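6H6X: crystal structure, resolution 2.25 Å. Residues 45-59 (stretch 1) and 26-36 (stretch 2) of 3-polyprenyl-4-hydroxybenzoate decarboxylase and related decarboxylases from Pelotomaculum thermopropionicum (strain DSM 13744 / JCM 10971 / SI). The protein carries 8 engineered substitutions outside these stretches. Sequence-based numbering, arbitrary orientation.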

# COMPACT_ATOMS: atom_id res chain seq x y z
N LEU B 45 -8.71 10.24 -23.44
CA LEU B 45 -8.76 10.47 -24.87
C LEU B 45 -8.37 11.92 -25.15
O LEU B 45 -9.10 12.83 -24.83
CB LEU B 45 -10.17 10.14 -25.37
CG LEU B 45 -10.50 10.44 -26.83
CD1 LEU B 45 -9.56 9.84 -27.83
CD2 LEU B 45 -11.90 9.88 -27.09
N PHE B 46 -7.20 12.12 -25.75
CA PHE B 46 -6.69 13.43 -26.07
C PHE B 46 -7.17 13.91 -27.44
O PHE B 46 -6.57 13.55 -28.49
CB PHE B 46 -5.16 13.43 -26.03
CG PHE B 46 -4.59 13.14 -24.66
CD1 PHE B 46 -4.41 14.15 -23.72
CD2 PHE B 46 -4.19 11.84 -24.31
CE1 PHE B 46 -3.87 13.88 -22.46
CE2 PHE B 46 -3.64 11.57 -23.07
CZ PHE B 46 -3.48 12.59 -22.14
N GLU B 47 -8.22 14.75 -27.43
CA GLU B 47 -8.91 15.20 -28.65
C GLU B 47 -8.15 16.19 -29.49
O GLU B 47 -8.46 16.33 -30.67
CB GLU B 47 -10.30 15.76 -28.36
CG GLU B 47 -11.22 14.79 -27.65
CD GLU B 47 -12.71 15.12 -27.78
OE1 GLU B 47 -13.15 16.17 -27.26
OE2 GLU B 47 -13.46 14.28 -28.37
N ARG B 48 -7.13 16.83 -28.93
CA ARG B 48 -6.30 17.76 -29.68
C ARG B 48 -4.85 17.59 -29.32
O ARG B 48 -4.43 17.96 -28.22
CB ARG B 48 -6.74 19.21 -29.41
N VAL B 49 -4.09 17.04 -30.25
CA VAL B 49 -2.68 16.82 -30.07
C VAL B 49 -1.96 17.72 -31.03
O VAL B 49 -2.20 17.70 -32.23
CB VAL B 49 -2.31 15.33 -30.28
CG1 VAL B 49 -0.81 15.13 -30.19
CG2 VAL B 49 -3.05 14.46 -29.26
N LYS B 50 -1.05 18.51 -30.48
CA LYS B 50 -0.40 19.56 -31.22
C LYS B 50 0.26 18.97 -32.45
O LYS B 50 1.16 18.13 -32.33
CB LYS B 50 0.62 20.27 -30.34
CG LYS B 50 1.27 21.49 -31.01
CD LYS B 50 2.08 22.36 -30.05
CE LYS B 50 3.44 21.78 -29.67
NZ LYS B 50 4.35 21.61 -30.84
N GLY B 51 -0.21 19.41 -33.62
CA GLY B 51 0.38 19.03 -34.90
C GLY B 51 -0.40 17.98 -35.68
O GLY B 51 0.06 17.56 -36.74
N TYR B 52 -1.56 17.57 -35.16
CA TYR B 52 -2.27 16.38 -35.68
C TYR B 52 -3.79 16.50 -35.59
O TYR B 52 -4.32 17.06 -34.64
CB TYR B 52 -1.86 15.13 -34.87
CG TYR B 52 -0.39 14.79 -34.95
CD1 TYR B 52 0.11 14.04 -36.02
CD2 TYR B 52 0.51 15.22 -33.98
CE1 TYR B 52 1.46 13.73 -36.11
CE2 TYR B 52 1.85 14.91 -34.07
CZ TYR B 52 2.31 14.16 -35.12
OH TYR B 52 3.65 13.85 -35.21
N ALA B 53 -4.50 15.94 -36.58
CA ALA B 53 -5.96 15.76 -36.46
C ALA B 53 -6.30 14.48 -35.67
O ALA B 53 -7.41 14.33 -35.14
CB ALA B 53 -6.61 15.71 -37.84
N VAL B 54 -5.34 13.56 -35.58
CA VAL B 54 -5.61 12.25 -34.94
C VAL B 54 -5.55 12.35 -33.40
O VAL B 54 -4.55 12.78 -32.86
CB VAL B 54 -4.57 11.22 -35.45
CG1 VAL B 54 -4.67 9.89 -34.69
CG2 VAL B 54 -4.73 11.04 -36.97
N PRO B 55 -6.61 11.94 -32.68
CA PRO B 55 -6.54 11.84 -31.23
C PRO B 55 -5.73 10.63 -30.72
O PRO B 55 -5.41 9.74 -31.51
CB PRO B 55 -8.00 11.70 -30.81
CG PRO B 55 -8.68 11.13 -31.95
CD PRO B 55 -7.92 11.49 -33.18
N VAL B 56 -5.36 10.67 -29.42
CA VAL B 56 -4.55 9.65 -28.78
C VAL B 56 -5.33 9.15 -27.59
O VAL B 56 -5.89 9.95 -26.86
CB VAL B 56 -3.20 10.18 -28.34
CG1 VAL B 56 -2.47 9.18 -27.45
CG2 VAL B 56 -2.36 10.49 -29.57
N VAL B 57 -5.42 7.82 -27.43
CA VAL B 57 -6.08 7.27 -26.25
C VAL B 57 -5.01 6.49 -25.44
O VAL B 57 -4.07 5.91 -25.99
CB VAL B 57 -7.33 6.45 -26.63
CG1 VAL B 57 -6.98 5.14 -27.32
CG2 VAL B 57 -8.19 6.16 -25.46
N THR B 58 -5.12 6.56 -24.13
CA THR B 58 -4.23 5.81 -23.25
C THR B 58 -5.02 5.26 -22.05
O THR B 58 -6.06 5.81 -21.71
CB THR B 58 -2.99 6.60 -22.82
OG1 THR B 58 -2.04 5.71 -22.18
CG2 THR B 58 -3.35 7.74 -21.92
N GLY B 59 -4.57 4.13 -21.51
CA GLY B 59 -5.13 3.57 -20.28
C GLY B 59 -6.48 2.91 -20.53
O GLY B 59 -7.42 3.16 -19.79
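Stretch 2 26-36: DPVFEIAALGK

Stretch 1 enters as a strand at Leu-45 and Phe-46, turns back through a loop, and resumes as a strand at residues 56-58. Two backbone hydrogen bonds pair the strands, Phe-46 N to Val-56 O at 2.8 Å and Val-56 N to Phe-46 O at 3.3 Å; this reciprocal pattern is that of antiparallel strands. Between them lies a type II turn from Val-49 to Tyr-52, in which Gly-51 has phi/psi of 103/3, angles that by themselves call for glycine.

Stretch 2 begins as an extended segment at Asp-26 (-84/131), passes Phe-29 at the N-cap position with positive phi (69°), and is helical from Glu-30 onward. Its start is fastened by its own side chains: Asp-26 N donates to Glu-30 OE1 (2.9 Å), and Val-28 N to Asp-26 OD1 (3.1 Å). The CA-CA register places Asp-26 by Lys-50 (5.3 Å), Ile-31 by Phe-46 (7.9 Å) and Gly-35 by Thr-58 (6.8 Å), so the segment runs from the turn toward the far end of the second strand.

No hydrogen bond crosses between the stretches; packing is mainly apolar and buries 440 Å² in total. Ile-31 is central. Its CG1 lies 4.2 Å from the centroid of the Phe-46 ring, 8° off the normal, a CH-pi contact over one face, while its CD1 reaches Val-56 CG2 at 4.1 Å and Val-49 CG2 at 4.2 Å. One turn later, Leu-34 CD1 approaches Phe-46 CE1 (3.9 Å), and Gly-35 N lies at the ring edge, 4.4 Å from Phe-46 CZ. An ideal CB on Gly-35 would fall 3.6 Å from Thr-58 CG2. Near the turn, Pro-27 CD meets Val-49 CG1 at 3.7 Å. Lys-50 NZ and Asp-26 OD2 are 4.2 Å apart, beyond a salt bridge, and the lysine is poorly ordered.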

# COMPACT_ATOMS: atom_id res chain seq x y z
N ASP B 26 0.87 18.55 -25.93
CA ASP B 26 2.04 18.20 -26.74
C ASP B 26 2.27 16.66 -26.66
O ASP B 26 2.29 16.09 -25.56
CB ASP B 26 3.27 18.95 -26.18
CG ASP B 26 4.46 19.02 -27.16
OD1 ASP B 26 4.68 18.15 -28.02
OD2 ASP B 26 5.24 19.99 -27.04
N PRO B 27 2.44 15.97 -27.80
CA PRO B 27 2.81 14.55 -27.73
C PRO B 27 4.18 14.27 -27.06
O PRO B 27 4.41 13.15 -26.56
CB PRO B 27 2.87 14.15 -29.20
CG PRO B 27 3.34 15.40 -29.87
CD PRO B 27 2.48 16.44 -29.20
N VAL B 28 5.07 15.27 -27.08
CA VAL B 28 6.35 15.19 -26.40
C VAL B 28 6.10 15.46 -24.91
O VAL B 28 5.78 16.59 -24.53
CB VAL B 28 7.39 16.18 -26.99
CG1 VAL B 28 8.75 16.05 -26.27
CG2 VAL B 28 7.54 15.94 -28.50
N PHE B 29 6.16 14.39 -24.11
CA PHE B 29 6.04 14.38 -22.63
C PHE B 29 4.73 14.70 -21.99
O PHE B 29 4.41 14.11 -20.96
CB PHE B 29 7.09 15.27 -21.96
CG PHE B 29 8.48 15.04 -22.44
CD1 PHE B 29 8.99 13.75 -22.55
CD2 PHE B 29 9.31 16.12 -22.77
CE1 PHE B 29 10.31 13.54 -22.99
CE2 PHE B 29 10.62 15.92 -23.21
CZ PHE B 29 11.12 14.62 -23.32
N GLU B 30 3.94 15.61 -22.54
CA GLU B 30 2.72 15.98 -21.85
C GLU B 30 1.68 14.89 -21.82
O GLU B 30 0.94 14.78 -20.82
CB GLU B 30 2.10 17.26 -22.43
CG GLU B 30 2.93 18.51 -22.18
CD GLU B 30 2.15 19.80 -22.47
OE1 GLU B 30 1.18 19.78 -23.27
OE2 GLU B 30 2.52 20.84 -21.85
N ILE B 31 1.55 14.12 -22.90
CA ILE B 31 0.54 13.03 -22.91
C ILE B 31 0.89 12.04 -21.80
O ILE B 31 0.01 11.61 -21.07
CB ILE B 31 0.48 12.30 -24.28
CG1 ILE B 31 -0.28 13.15 -25.28
CG2 ILE B 31 -0.21 10.93 -24.14
CD1 ILE B 31 -0.28 12.61 -26.69
N ALA B 32 2.18 11.73 -21.66
CA ALA B 32 2.61 10.75 -20.66
C ALA B 32 2.40 11.29 -19.27
O ALA B 32 1.96 10.57 -18.37
CB ALA B 32 4.09 10.41 -20.87
N ALA B 33 2.71 12.58 -19.09
CA ALA B 33 2.54 13.23 -17.82
C ALA B 33 1.12 13.30 -17.37
O ALA B 33 0.80 13.02 -16.21
CB ALA B 33 3.15 14.61 -17.88
N LEU B 34 0.22 13.66 -18.27
CA LEU B 34 -1.20 13.64 -17.89
C LEU B 34 -1.68 12.24 -17.73
O LEU B 34 -2.47 11.93 -16.82
CB LEU B 34 -1.99 14.38 -18.96
CG LEU B 34 -1.66 15.87 -18.96
CD1 LEU B 34 -1.92 16.54 -20.31
CD2 LEU B 34 -2.50 16.48 -17.84
N GLY B 35 -1.24 11.34 -18.61
CA GLY B 35 -1.62 9.92 -18.48
C GLY B 35 -1.23 9.26 -17.16
O GLY B 35 -2.01 8.41 -16.62
N LYS B 36 -0.08 9.65 -16.61
CA LYS B 36 0.38 9.14 -15.31
C LYS B 36 -0.54 9.55 -14.16
O LYS B 36 -0.75 8.80 -13.22
CB LYS B 36 1.84 9.51 -15.01